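Side-chain contacts in thrombospondin related anonymous protein (Plasmodium falciparum, PDB 4F1J), which probably mediates adhesion of the malaria parasite through the magnesium-binding von Willebrand factor A domain, which this chain represents within a longer membrane protein: residues A[34-39]-A[119-124]; A[175-180]-A[185-190]; A[38-43]-A[47-52]; A[9-14]-A[108-113]. All coordinates share one frame; numbering follows the deposited sequence.

In the fold
From the N terminus, strand 8-15 opens contact 4 and helix 22-38 opens contact 1. As the chain leaves that helix it makes contact 3, which closes the short loop 44-46 and leads into strand 47-54. Contact 4 closes at residues 108-113, ahead of strand 115-122, and contact 1 at residues 119-124, so these two cross along the chain, while contact 3 is nested inside contact 4. Contact 2 follows in series and joins strand 176-179 to the C-terminal helix. All four reach the same mixed sheet: contacts 1 and 2 set helices against it, and contacts 3 and 4 tie loops to strands 47-54 and 8-15.

Contact 1. Residues A[34-39]-A[119-124]; sequences MKLIQQ and VILTDG. With MG (magnesium ion), chain C.
Leu-36 meets Val-119 and Leu-121 through branched aliphatic groups, and the flat groups lie at either end of this apolar contact. At the helix end, the amide of Gln-39 is used at its edge: NE2 donates to Lys-35 O at 3.0 Å, with the acceptor in the amide plane. At the strand end, the carboxylate of Asp-123 binds the magnesium ion through OD1 at 2.1 Å. Three waters and the hydroxyls of Ser-17 and Ser-19 complete six ligands, the metal-ion-dependent adhesion site (MIDAS) of a von Willebrand factor A domain. Between these ends a single methyl, Leu-36 CD1, does the touching. It stands tip to tip with Leu-121 CD2 at 3.8 Å and lies 4.2 Å from Val-119 CG1, where the two side chains pass each other in opposite directions. Having CG trans to the backbone N (chi1 178°) extends the leucine from the helix towards the sheet. Leu-36 CD1 also packs on Leu-12 CD1, so the methyl lies over two adjacent strands. Helix 22-38 thus rests on strand 115-122, whose sheet neighbours are strands 8-15 and 145-151. It is accompanied by helix 72-80, touched by Met-34 and Ile-37, and by helix 184-200, whose Ile-188 and Met-192 touch Leu-36.

Contact 2. Residues A[175-180]-A[185-190]; sequences LYADSA and KNVIGP. With EDO (1,2-ethanediol), chain L.
Val-187 carries this contact, pressing both of its methyls against the strand. CG2 lies 3.6 Å from Ser-179 OG and also touches the CB of that serine, while CG1 sits 3.8 Å from Asp-178 O and 4.1 Å from Ala-177 CB. The two branches therefore spread along the strand, one to each of two residues whose CB atoms face the helix. Ser-179 OG is turned trans to its backbone N (chi1 -177°), where it is bonded to Ala-180 O at 2.8 Å; this satisfies the hydroxyl beside an apolar methyl. Phe-149 of the next strand also packs on Val-187. The remainder is looser. Asp-178 points away from the helix, and its OD2 takes a weak bond from Tyr-176 OH, which is also bonded to Asn-160. Lys-185, Asn-186 and Pro-190 are exposed, and at the far end an ethanediol, probably from the crystallisation liquor, accepts from Leu-175 N at 3.0 Å. Strand 176-179 and the helical segment 185-190 run nearly antiparallel (169°), their axes 8.3 Å apart at closest approach. This strand-turn-helix unit ends an open alpha/beta sheet of the von Willebrand factor A type: the outermost strand, 176-179, is covered by helix 184-200.

Contact 3. Residues A[38-43]-A[47-52]; sequences QQLNLN and IHLYAN
Two neighbouring groups of the loop meet Ile-47 O: Asn-43 N donates to it at 3.0 Å, in the carbonyl plane and nearly straight (165°), and Leu-42 CA brings a C-H to within 3.4 Å. Ile-47 N completes the pairing by donating to Asn-41 O at 3.0 Å. The isoleucine thus bonds the residues before and after Leu-42, forming a single isolated beta bridge. Asn-41 is the centre of an inverse gamma turn, which bends the chain just before Leu-42. With CG anti to the carbonyl carbon (chi1 -64°), the end of Leu-42 is brought back to the strand; its side chain crosses that of Ile-47 obliquely, setting CD2 3.6 Å from Ile-47 CG2 and 3.9 Å from Leu-49 CB. Leu-40 reaches the same strand through CD1, 4.2 Å from Leu-49 CD1, and also packs on Leu-10. The imidazole of His-48 turns an edge to the loop, with Asn-43 O near the ring plane and 3.2 Å from His-48 CD2. Its NE2 is bonded to Glu-44 O, while Asn-43 OD1 accepts from Asn-45 N. This is the return limb of a beta-alpha-beta crossover: helix 22-38 links the parallel neighbours 8-15 and 47-54 of a Rossmann-like sheet.

Contact 4. Residues A[9-14]-A[108-113]; sequences DLYLLM and RINREN
A salt bridge between Asp-9 and Arg-111 ties the beginning of strand 8-15 to the loop that carries the chain from helix 94-106 into strand 115-122. The arginine comes side-on: NE and NH2 both donate to Asp-9 OD1, at 2.8 and 2.9 Å, with that oxygen in the guanidinium plane at its edge. Both nitrogens approach the oxygen from the same face of the carboxylate, NE on the syn side and NH2 from further above the plane; the two planes are 36° apart. The chain of Arg-111 bends at chi3 (-67°), folding its end back to the aspartate whose other oxygen is held by the Arg-111 backbone. There, Arg-111 N donates to the syn lone pair of Asp-9 OD2 at 2.8 Å. Gln-116 NE2 is a further donor to OD2, so four N-H groups converge on this buried carboxylate and would be expected to stabilise its negative charge. Arg-111 NH2 is in turn bonded to Ala-46 O, which links the salt bridge to the entry of strand 47-54.

Asn-110 lies against the aspartate with its CB, 3.5 Å from Asp-9 OD2 and 3.3 Å from Tyr-11 OH. The tyrosine hydroxyl has its polar partner in Gln-116 OE1, so this one glutamine serves both Asp-9 and Tyr-11. Further back, a Schellman motif at Arg-108 ends the helix. The arrangement is a helix-to-strand loop of an open alpha/beta (Rossmann-like) sheet, held by a salt bridge at the N-terminal ends of the central strands, away from the magnesium sites.

Contact 1. Residues A[34-39]-A[119-124]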
loop_
_atom_site.group_PDB
_atom_site.type_symbol
_atom_site.label_atom_id
_atom_site.label_comp_id
_atom_site.label_asym_id
_atom_site.label_seq_id
_atom_site.Cartn_x
_atom_site.Cartn_y
_atom_site.Cartn_z
ATOM N N MET A 34 -6.607 5.799 -6.583
ATOM C CA MET A 34 -6.694 7.227 -6.910
ATOM C C MET A 34 -7.059 8.127 -5.716
ATOM O O MET A 34 -6.380 9.158 -5.470
ATOM C CB MET A 34 -7.629 7.436 -8.109
ATOM C CG MET A 34 -7.013 6.883 -9.359
ATOM S SD MET A 34 -8.065 7.025 -10.819
ATOM C CE MET A 34 -7.767 8.736 -11.245
ATOM N N LYS A 35 -8.109 7.758 -4.990
ATOM C CA LYS A 35 -8.539 8.489 -3.813
ATOM C C LYS A 35 -7.468 8.441 -2.709
ATOM O O LYS A 35 -7.280 9.399 -1.991
ATOM C CB LYS A 35 -9.886 7.955 -3.291
ATOM C CG LYS A 35 -10.496 8.830 -2.200
ATOM C CD LYS A 35 -11.969 8.673 -2.075
ATOM C CE LYS A 35 -12.523 9.574 -0.952
ATOM N NZ LYS A 35 -14.007 9.484 -0.800
ATOM N N LEU A 36 -6.751 7.334 -2.583
ATOM C CA LEU A 36 -5.689 7.238 -1.585
ATOM C C LEU A 36 -4.632 8.297 -1.882
ATOM O O LEU A 36 -4.228 9.071 -0.982
ATOM C CB LEU A 36 -5.082 5.828 -1.627
ATOM C CG LEU A 36 -3.906 5.514 -0.688
ATOM C CD1 LEU A 36 -3.843 3.990 -0.570
ATOM C CD2 LEU A 36 -2.512 6.058 -1.095
ATOM N N ILE A 37 -4.226 8.363 -3.144
ATOM C CA ILE A 37 -3.232 9.335 -3.599
ATOM C C ILE A 37 -3.718 10.759 -3.387
ATOM O O ILE A 37 -2.939 11.639 -3.012
ATOM C CB ILE A 37 -2.816 9.052 -5.045
ATOM C CG1 ILE A 37 -1.952 7.781 -5.047
ATOM C CG2 ILE A 37 -2.096 10.278 -5.695
ATOM C CD1 ILE A 37 -1.753 7.136 -6.397
ATOM N N GLN A 38 -5.022 10.975 -3.530
ATOM C CA GLN A 38 -5.584 12.292 -3.205
ATOM C C GLN A 38 -5.459 12.704 -1.723
ATOM O O GLN A 38 -5.605 13.880 -1.413
ATOM C CB GLN A 38 -7.035 12.370 -3.634
ATOM C CG GLN A 38 -7.162 12.387 -5.119
ATOM C CD GLN A 38 -8.588 12.374 -5.572
ATOM O OE1 GLN A 38 -9.425 11.671 -5.006
ATOM N NE2 GLN A 38 -8.881 13.153 -6.613
ATOM N N GLN A 39 -5.181 11.750 -0.826
ATOM C CA GLN A 39 -4.982 12.039 0.577
ATOM C C GLN A 39 -3.564 12.496 0.884
ATOM O O GLN A 39 -3.283 12.786 2.028
ATOM C CB GLN A 39 -5.264 10.808 1.447
ATOM C CG GLN A 39 -6.638 10.134 1.200
ATOM C CD GLN A 39 -7.781 11.121 1.203
ATOM O OE1 GLN A 39 -7.984 11.856 2.186
ATOM N NE2 GLN A 39 -8.550 11.142 0.121
ATOM N N VAL A 119 2.032 1.003 2.472
ATOM C CA VAL A 119 0.581 0.852 2.526
ATOM C C VAL A 119 0.163 -0.202 1.525
ATOM O O VAL A 119 0.432 -0.065 0.312
ATOM C CB VAL A 119 -0.149 2.144 2.228
ATOM C CG1 VAL A 119 -1.647 1.894 2.270
ATOM C CG2 VAL A 119 0.241 3.208 3.266
ATOM N N ILE A 120 -0.418 -1.280 2.059
ATOM C CA ILE A 120 -0.847 -2.436 1.271
ATOM C C ILE A 120 -2.372 -2.353 1.056
ATOM O O ILE A 120 -3.123 -2.216 2.015
ATOM C CB ILE A 120 -0.499 -3.757 1.995
ATOM C CG1 ILE A 120 1.010 -3.996 2.039
ATOM C CG2 ILE A 120 -1.201 -4.916 1.299
ATOM C CD1 ILE A 120 1.496 -4.820 3.278
ATOM N N LEU A 121 -2.818 -2.452 -0.194
ATOM C CA LEU A 121 -4.229 -2.657 -0.529
ATOM C C LEU A 121 -4.376 -4.124 -0.961
ATOM O O LEU A 121 -3.709 -4.561 -1.890
ATOM C CB LEU A 121 -4.673 -1.720 -1.650
ATOM C CG LEU A 121 -4.387 -0.220 -1.517
ATOM C CD1 LEU A 121 -4.983 0.518 -2.736
ATOM C CD2 LEU A 121 -4.874 0.316 -0.193
ATOM N N THR A 122 -5.175 -4.914 -0.237
ATOM C CA THR A 122 -5.232 -6.353 -0.558
ATOM C C THR A 122 -6.619 -6.920 -0.371
ATOM O O THR A 122 -7.353 -6.481 0.483
ATOM C CB THR A 122 -4.197 -7.150 0.282
ATOM O OG1 THR A 122 -4.057 -8.502 -0.225
ATOM C CG2 THR A 122 -4.550 -7.141 1.773
ATOM N N ASP A 123 -6.947 -7.941 -1.159
ATOM C CA ASP A 123 -8.225 -8.659 -0.996
ATOM C C ASP A 123 -8.020 -10.127 -0.601
ATOM O O ASP A 123 -8.944 -10.938 -0.729
ATOM C CB ASP A 123 -9.034 -8.577 -2.286
ATOM C CG ASP A 123 -8.688 -9.657 -3.293
ATOM O OD1 ASP A 123 -7.499 -10.102 -3.375
ATOM O OD2 ASP A 123 -9.611 -10.009 -4.055
ATOM N N GLY A 124 -6.817 -10.463 -0.155
ATOM C CA GLY A 124 -6.486 -11.854 0.147
ATOM C C GLY A 124 -5.429 -12.020 1.211
ATOM O O GLY A 124 -5.020 -11.069 1.885
HETATM MG MG MG C . -6.832 -11.938 -4.017
HETATM O O HOH W 1 -7.961 -12.900 -2.631
HETATM O O HOH W 2 -5.094 -11.480 -2.858
HETATM O O HOH W 3 -6.239 -13.755 -4.531
#

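Contact 2. Residues A[175-180]-A[185-190]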
loop_
_atom_site.group_PDB
_atom_site.type_symbol
_atom_site.label_atom_id
_atom_site.label_comp_id
_atom_site.label_asym_id
_atom_site.label_seq_id
_atom_site.Cartn_x
_atom_site.Cartn_y
_atom_site.Cartn_z
ATOM N N LEU A 175 -3.227 1.309 12.120
ATOM C CA LEU A 175 -2.581 0.931 10.856
ATOM C C LEU A 175 -3.351 -0.121 10.055
ATOM O O LEU A 175 -2.830 -0.623 9.070
ATOM C CB LEU A 175 -1.159 0.426 11.113
ATOM C CG LEU A 175 -0.195 1.507 11.632
ATOM C CD1 LEU A 175 1.163 0.890 11.896
ATOM C CD2 LEU A 175 -0.073 2.659 10.651
ATOM N N TYR A 176 -4.583 -0.411 10.464
ATOM C CA TYR A 176 -5.406 -1.373 9.770
ATOM C C TYR A 176 -6.847 -0.879 9.590
ATOM O O TYR A 176 -7.439 -0.332 10.509
ATOM C CB TYR A 176 -5.397 -2.724 10.499
ATOM C CG TYR A 176 -6.260 -3.736 9.793
ATOM C CD1 TYR A 176 -5.957 -4.147 8.502
ATOM C CD2 TYR A 176 -7.417 -4.253 10.385
ATOM C CE1 TYR A 176 -6.774 -5.043 7.806
ATOM C CE2 TYR A 176 -8.217 -5.177 9.715
ATOM C CZ TYR A 176 -7.900 -5.568 8.429
ATOM O OH TYR A 176 -8.693 -6.487 7.760
ATOM N N ALA A 177 -7.404 -1.090 8.407
ATOM C CA ALA A 177 -8.833 -0.957 8.189
ATOM C C ALA A 177 -9.242 -1.961 7.137
ATOM O O ALA A 177 -8.403 -2.467 6.376
ATOM C CB ALA A 177 -9.188 0.487 7.764
ATOM N N ASP A 178 -10.533 -2.262 7.095
ATOM C CA ASP A 178 -11.056 -3.046 5.993
ATOM C C ASP A 178 -12.427 -2.527 5.541
ATOM O O ASP A 178 -13.046 -1.670 6.197
ATOM C CB ASP A 178 -10.991 -4.560 6.282
ATOM C CG ASP A 178 -11.715 -4.976 7.548
ATOM O OD1 ASP A 178 -12.823 -4.434 7.833
ATOM O OD2 ASP A 178 -11.205 -5.883 8.243
ATOM N N SER A 179 -12.874 -3.045 4.398
ATOM C CA SER A 179 -14.079 -2.559 3.722
ATOM C C SER A 179 -14.639 -3.592 2.761
ATOM O O SER A 179 -13.896 -4.362 2.157
ATOM C CB SER A 179 -13.752 -1.309 2.908
ATOM O OG SER A 179 -14.923 -0.767 2.292
ATOM N N ALA A 180 -15.959 -3.584 2.597
ATOM C CA ALA A 180 -16.595 -4.301 1.493
ATOM C C ALA A 180 -16.250 -3.553 0.230
ATOM O O ALA A 180 -15.987 -2.347 0.291
ATOM C CB ALA A 180 -18.114 -4.364 1.693
ATOM N N LYS A 185 -14.304 3.592 -1.017
ATOM C CA LYS A 185 -13.967 5.020 -1.112
ATOM C C LYS A 185 -14.410 5.816 0.121
ATOM O O LYS A 185 -13.930 6.933 0.339
ATOM C CB LYS A 185 -14.508 5.652 -2.409
ATOM C CG LYS A 185 -13.647 5.321 -3.641
ATOM C CD LYS A 185 -14.283 5.833 -4.930
ATOM C CE LYS A 185 -14.031 7.312 -5.122
ATOM N NZ LYS A 185 -14.700 7.777 -6.366
ATOM N N ASN A 186 -15.308 5.241 0.925
ATOM C CA ASN A 186 -15.734 5.852 2.196
ATOM C C ASN A 186 -14.843 5.520 3.383
ATOM O O ASN A 186 -14.920 6.180 4.421
ATOM C CB ASN A 186 -17.154 5.422 2.519
ATOM C CG ASN A 186 -18.130 5.780 1.421
ATOM O OD1 ASN A 186 -18.923 4.935 0.982
ATOM N ND2 ASN A 186 -18.085 7.033 0.967
ATOM N N VAL A 187 -14.010 4.497 3.243
ATOM C CA VAL A 187 -13.166 4.023 4.354
ATOM C C VAL A 187 -11.727 4.551 4.200
ATOM O O VAL A 187 -11.033 4.744 5.192
ATOM C CB VAL A 187 -13.193 2.472 4.473
ATOM C CG1 VAL A 187 -12.346 2.005 5.689
ATOM C CG2 VAL A 187 -14.638 1.974 4.617
ATOM N N ILE A 188 -11.326 4.863 2.970
ATOM C CA ILE A 188 -9.912 5.168 2.670
ATOM C C ILE A 188 -9.439 6.486 3.296
ATOM O O ILE A 188 -8.320 6.572 3.794
ATOM C CB ILE A 188 -9.628 5.137 1.129
ATOM C CG1 ILE A 188 -8.113 5.177 0.830
ATOM C CG2 ILE A 188 -10.330 6.293 0.414
ATOM C CD1 ILE A 188 -7.320 4.019 1.376
ATOM N N GLY A 189 -10.299 7.502 3.307
ATOM C CA GLY A 189 -9.935 8.788 3.931
ATOM C C GLY A 189 -9.625 8.684 5.415
ATOM O O GLY A 189 -8.522 9.026 5.838
ATOM N N PRO A 190 -10.594 8.206 6.230
ATOM C CA PRO A 190 -10.346 7.965 7.647
ATOM C C PRO A 190 -9.137 7.055 7.910
ATOM O O PRO A 190 -8.364 7.294 8.835
ATOM C CB PRO A 190 -11.645 7.305 8.100
ATOM C CG PRO A 190 -12.682 7.904 7.200
ATOM C CD PRO A 190 -12.007 7.944 5.874
HETATM C C1 EDO L . -1.797 2.182 16.504
HETATM O O1 EDO L . -3.054 1.642 16.918
HETATM C C2 EDO L . -0.943 1.213 15.689
HETATM O O2 EDO L . -1.616 0.669 14.546
#

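Contact 3. Residues A[38-43]-A[47-52]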
loop_
_atom_site.group_PDB
_atom_site.type_symbol
_atom_site.label_atom_id
_atom_site.label_comp_id
_atom_site.label_asym_id
_atom_site.label_seq_id
_atom_site.Cartn_x
_atom_site.Cartn_y
_atom_site.Cartn_z
ATOM N N GLN A 38 -5.022 10.975 -3.530
ATOM C CA GLN A 38 -5.584 12.292 -3.205
ATOM C C GLN A 38 -5.459 12.704 -1.723
ATOM O O GLN A 38 -5.605 13.880 -1.413
ATOM C CB GLN A 38 -7.035 12.370 -3.634
ATOM C CG GLN A 38 -7.162 12.387 -5.119
ATOM C CD GLN A 38 -8.588 12.374 -5.572
ATOM O OE1 GLN A 38 -9.425 11.671 -5.006
ATOM N NE2 GLN A 38 -8.881 13.153 -6.613
ATOM N N GLN A 39 -5.181 11.750 -0.826
ATOM C CA GLN A 39 -4.982 12.039 0.577
ATOM C C GLN A 39 -3.564 12.496 0.884
ATOM O O GLN A 39 -3.283 12.786 2.028
ATOM C CB GLN A 39 -5.264 10.808 1.447
ATOM C CG GLN A 39 -6.638 10.134 1.200
ATOM C CD GLN A 39 -7.781 11.121 1.203
ATOM O OE1 GLN A 39 -7.984 11.856 2.186
ATOM N NE2 GLN A 39 -8.550 11.142 0.121
ATOM N N LEU A 40 -2.686 12.497 -0.108
ATOM C CA LEU A 40 -1.251 12.737 0.102
ATOM C C LEU A 40 -0.826 14.076 -0.448
ATOM O O LEU A 40 -1.125 14.396 -1.606
ATOM C CB LEU A 40 -0.432 11.681 -0.634
ATOM C CG LEU A 40 -0.839 10.213 -0.430
ATOM C CD1 LEU A 40 0.034 9.324 -1.316
ATOM C CD2 LEU A 40 -0.726 9.834 1.011
ATOM N N ASN A 41 -0.044 14.811 0.347
ATOM C CA ASN A 41 0.663 15.962 -0.191
ATOM C C ASN A 41 1.951 15.531 -0.875
ATOM O O ASN A 41 3.028 15.522 -0.259
ATOM C CB ASN A 41 0.942 17.010 0.884
ATOM C CG ASN A 41 1.636 18.212 0.309
ATOM O OD1 ASN A 41 1.572 18.432 -0.898
ATOM N ND2 ASN A 41 2.372 18.953 1.150
ATOM N N LEU A 42 1.845 15.134 -2.139
ATOM C CA LEU A 42 3.021 14.766 -2.919
ATOM C C LEU A 42 3.798 16.046 -3.227
ATOM O O LEU A 42 3.243 17.000 -3.761
ATOM C CB LEU A 42 2.656 14.039 -4.205
ATOM C CG LEU A 42 1.961 12.680 -4.011
ATOM C CD1 LEU A 42 1.867 11.943 -5.346
ATOM C CD2 LEU A 42 2.633 11.759 -2.946
ATOM N N ASN A 43 5.079 16.064 -2.863
ATOM C CA ASN A 43 5.901 17.273 -2.977
ATOM C C ASN A 43 7.334 16.929 -2.672
ATOM O O ASN A 43 7.604 16.120 -1.777
ATOM C CB ASN A 43 5.457 18.357 -1.977
ATOM C CG ASN A 43 6.160 19.694 -2.191
ATOM O OD1 ASN A 43 7.306 19.940 -1.717
ATOM N ND2 ASN A 43 5.468 20.597 -2.881
ATOM N N ILE A 47 5.551 14.260 0.892
ATOM C CA ILE A 47 5.437 12.847 0.541
ATOM C C ILE A 47 6.035 12.565 -0.838
ATOM O O ILE A 47 5.829 13.313 -1.803
ATOM C CB ILE A 47 3.942 12.363 0.548
ATOM C CG1 ILE A 47 3.212 12.745 1.839
ATOM C CG2 ILE A 47 3.872 10.843 0.261
ATOM C CD1 ILE A 47 3.630 12.050 3.021
ATOM N N HIS A 48 6.805 11.480 -0.924
ATOM C CA HIS A 48 7.239 10.936 -2.187
ATOM C C HIS A 48 6.628 9.534 -2.280
ATOM O O HIS A 48 6.892 8.676 -1.420
ATOM C CB HIS A 48 8.758 10.774 -2.278
ATOM C CG HIS A 48 9.532 12.062 -2.288
ATOM N ND1 HIS A 48 10.845 12.123 -2.715
ATOM C CD2 HIS A 48 9.211 13.319 -1.893
ATOM C CE1 HIS A 48 11.287 13.366 -2.604
ATOM N NE2 HIS A 48 10.322 14.108 -2.097
ATOM N N LEU A 49 5.862 9.310 -3.348
ATOM C CA LEU A 49 5.197 8.043 -3.609
ATOM C C LEU A 49 6.013 7.081 -4.437
ATOM O O LEU A 49 6.652 7.451 -5.417
ATOM C CB LEU A 49 3.878 8.313 -4.358
ATOM C CG LEU A 49 2.997 7.108 -4.678
ATOM C CD1 LEU A 49 2.389 6.530 -3.408
ATOM C CD2 LEU A 49 1.927 7.601 -5.682
ATOM N N TYR A 50 5.937 5.803 -4.042
ATOM C CA TYR A 50 6.358 4.665 -4.857
ATOM C C TYR A 50 5.115 3.802 -4.989
ATOM O O TYR A 50 4.291 3.748 -4.082
ATOM C CB TYR A 50 7.435 3.870 -4.145
ATOM C CG TYR A 50 7.635 2.443 -4.658
ATOM C CD1 TYR A 50 6.863 1.375 -4.161
ATOM C CD2 TYR A 50 8.573 2.178 -5.656
ATOM C CE1 TYR A 50 7.084 0.071 -4.618
ATOM C CE2 TYR A 50 8.761 0.876 -6.141
ATOM C CZ TYR A 50 8.009 -0.159 -5.614
ATOM O OH TYR A 50 8.231 -1.453 -6.098
ATOM N N ALA A 51 4.972 3.137 -6.121
ATOM C CA ALA A 51 3.836 2.223 -6.286
ATOM C C ALA A 51 4.254 1.000 -7.045
ATOM O O ALA A 51 4.975 1.081 -8.039
ATOM C CB ALA A 51 2.634 2.915 -6.993
ATOM N N ASN A 52 3.813 -0.148 -6.552
ATOM C CA ASN A 52 3.852 -1.372 -7.345
ATOM C C ASN A 52 2.521 -2.074 -7.315
ATOM O O ASN A 52 1.674 -1.770 -6.473
ATOM C CB ASN A 52 5.037 -2.312 -7.017
ATOM C CG ASN A 52 4.944 -3.044 -5.678
ATOM O OD1 ASN A 52 3.874 -3.439 -5.219
ATOM N ND2 ASN A 52 6.110 -3.270 -5.058
#

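Contact 4. Residues A[9-14]-A[108-113]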
loop_
_atom_site.group_PDB
_atom_site.type_symbol
_atom_site.label_atom_id
_atom_site.label_comp_id
_atom_site.label_asym_id
_atom_site.label_seq_id
_atom_site.Cartn_x
_atom_site.Cartn_y
_atom_site.Cartn_z
ATOM N N ASP A 9 8.460 8.693 2.673
ATOM C CA ASP A 9 8.552 7.876 1.463
ATOM C C ASP A 9 7.459 6.831 1.655
ATOM O O ASP A 9 7.491 6.050 2.626
ATOM C CB ASP A 9 9.935 7.237 1.284
ATOM C CG ASP A 9 11.028 8.257 1.018
ATOM O OD1 ASP A 9 10.725 9.330 0.426
ATOM O OD2 ASP A 9 12.207 7.946 1.326
ATOM N N LEU A 10 6.460 6.853 0.767
ATOM C CA LEU A 10 5.263 6.017 0.948
ATOM C C LEU A 10 5.218 5.007 -0.190
ATOM O O LEU A 10 5.184 5.381 -1.356
ATOM C CB LEU A 10 3.988 6.876 0.991
ATOM C CG LEU A 10 2.688 6.220 1.443
ATOM C CD1 LEU A 10 1.640 7.259 1.844
ATOM C CD2 LEU A 10 2.134 5.286 0.321
ATOM N N TYR A 11 5.293 3.737 0.179
ATOM C CA TYR A 11 5.356 2.623 -0.741
ATOM C C TYR A 11 3.984 1.959 -0.798
ATOM O O TYR A 11 3.590 1.144 0.080
ATOM C CB TYR A 11 6.414 1.576 -0.338
ATOM C CG TYR A 11 7.794 2.133 -0.118
ATOM C CD1 TYR A 11 8.146 2.723 1.096
ATOM C CD2 TYR A 11 8.728 2.119 -1.111
ATOM C CE1 TYR A 11 9.411 3.266 1.286
ATOM C CE2 TYR A 11 9.989 2.641 -0.929
ATOM C CZ TYR A 11 10.336 3.205 0.279
ATOM O OH TYR A 11 11.606 3.761 0.418
ATOM N N LEU A 12 3.261 2.312 -1.851
ATOM C CA LEU A 12 1.941 1.738 -2.121
ATOM C C LEU A 12 2.088 0.374 -2.835
ATOM O O LEU A 12 2.628 0.302 -3.952
ATOM C CB LEU A 12 1.104 2.725 -2.958
ATOM C CG LEU A 12 -0.281 2.221 -3.371
ATOM C CD1 LEU A 12 -1.166 1.922 -2.166
ATOM C CD2 LEU A 12 -0.927 3.281 -4.336
ATOM N N LEU A 13 1.608 -0.706 -2.198
ATOM C CA LEU A 13 1.704 -2.047 -2.764
ATOM C C LEU A 13 0.280 -2.496 -3.026
ATOM O O LEU A 13 -0.495 -2.723 -2.088
ATOM C CB LEU A 13 2.400 -3.044 -1.803
ATOM C CG LEU A 13 3.677 -2.605 -1.097
ATOM C CD1 LEU A 13 4.373 -3.777 -0.418
ATOM C CD2 LEU A 13 4.661 -1.842 -1.951
ATOM N N MET A 14 -0.064 -2.610 -4.309
ATOM C CA MET A 14 -1.463 -2.812 -4.707
ATOM C C MET A 14 -1.658 -4.226 -5.264
ATOM O O MET A 14 -1.156 -4.552 -6.324
ATOM C CB MET A 14 -1.844 -1.753 -5.736
ATOM C CG MET A 14 -3.259 -1.840 -6.205
ATOM S SD MET A 14 -3.600 -0.484 -7.341
ATOM C CE MET A 14 -5.393 -0.625 -7.533
ATOM N N ARG A 108 19.816 2.277 -0.632
ATOM C CA ARG A 108 19.752 3.650 -0.146
ATOM C C ARG A 108 19.105 4.586 -1.172
ATOM O O ARG A 108 19.506 5.735 -1.378
ATOM C CB ARG A 108 21.124 4.135 0.317
ATOM C CG ARG A 108 21.045 5.205 1.414
ATOM C CD ARG A 108 22.418 5.546 1.983
ATOM N NE ARG A 108 23.033 4.278 2.341
ATOM C CZ ARG A 108 22.879 3.665 3.516
ATOM N NH1 ARG A 108 23.430 2.482 3.690
ATOM N NH2 ARG A 108 22.232 4.237 4.512
ATOM N N ILE A 109 18.043 4.085 -1.774
ATOM C CA ILE A 109 17.242 4.897 -2.673
ATOM C C ILE A 109 16.320 5.828 -1.892
ATOM O O ILE A 109 16.024 6.948 -2.336
ATOM C CB ILE A 109 16.401 4.005 -3.618
ATOM C CG1 ILE A 109 17.281 3.012 -4.391
ATOM C CG2 ILE A 109 15.590 4.872 -4.626
ATOM C CD1 ILE A 109 18.376 3.621 -5.169
ATOM N N ASN A 110 15.834 5.363 -0.749
ATOM C CA ASN A 110 14.954 6.157 0.084
ATOM C C ASN A 110 15.673 7.393 0.636
ATOM O O ASN A 110 16.916 7.376 0.765
ATOM C CB ASN A 110 14.436 5.300 1.249
ATOM C CG ASN A 110 15.532 4.893 2.183
ATOM O OD1 ASN A 110 16.447 4.170 1.777
ATOM N ND2 ASN A 110 15.493 5.382 3.419
ATOM N N ARG A 111 14.903 8.437 0.959
ATOM C CA ARG A 111 15.404 9.532 1.789
ATOM C C ARG A 111 15.640 9.018 3.209
ATOM O O ARG A 111 14.714 8.578 3.880
ATOM C CB ARG A 111 14.423 10.710 1.807
ATOM C CG ARG A 111 14.275 11.400 0.485
ATOM C CD ARG A 111 13.191 12.468 0.558
ATOM N NE ARG A 111 11.876 11.887 0.750
ATOM C CZ ARG A 111 10.776 12.563 1.044
ATOM N NH1 ARG A 111 10.786 13.907 1.155
ATOM N NH2 ARG A 111 9.658 11.905 1.203
ATOM N N GLU A 112 16.897 9.043 3.657
ATOM C CA GLU A 112 17.233 8.639 5.011
ATOM C C GLU A 112 16.511 9.503 6.028
ATOM O O GLU A 112 16.187 9.036 7.116
ATOM C CB GLU A 112 18.741 8.776 5.242
ATOM C CG GLU A 112 19.581 7.800 4.508
ATOM C CD GLU A 112 21.065 8.012 4.823
ATOM O OE1 GLU A 112 21.485 9.182 4.775
ATOM O OE2 GLU A 112 21.783 7.037 5.139
ATOM N N ASN A 113 16.230 10.746 5.666
ATOM C CA ASN A 113 15.601 11.700 6.563
ATOM C C ASN A 113 14.087 11.482 6.664
ATOM O O ASN A 113 13.477 11.993 7.590
ATOM C CB ASN A 113 15.907 13.148 6.101
ATOM C CG ASN A 113 15.812 14.179 7.236
ATOM O OD1 ASN A 113 16.652 14.182 8.143
ATOM N ND2 ASN A 113 14.815 15.079 7.170
#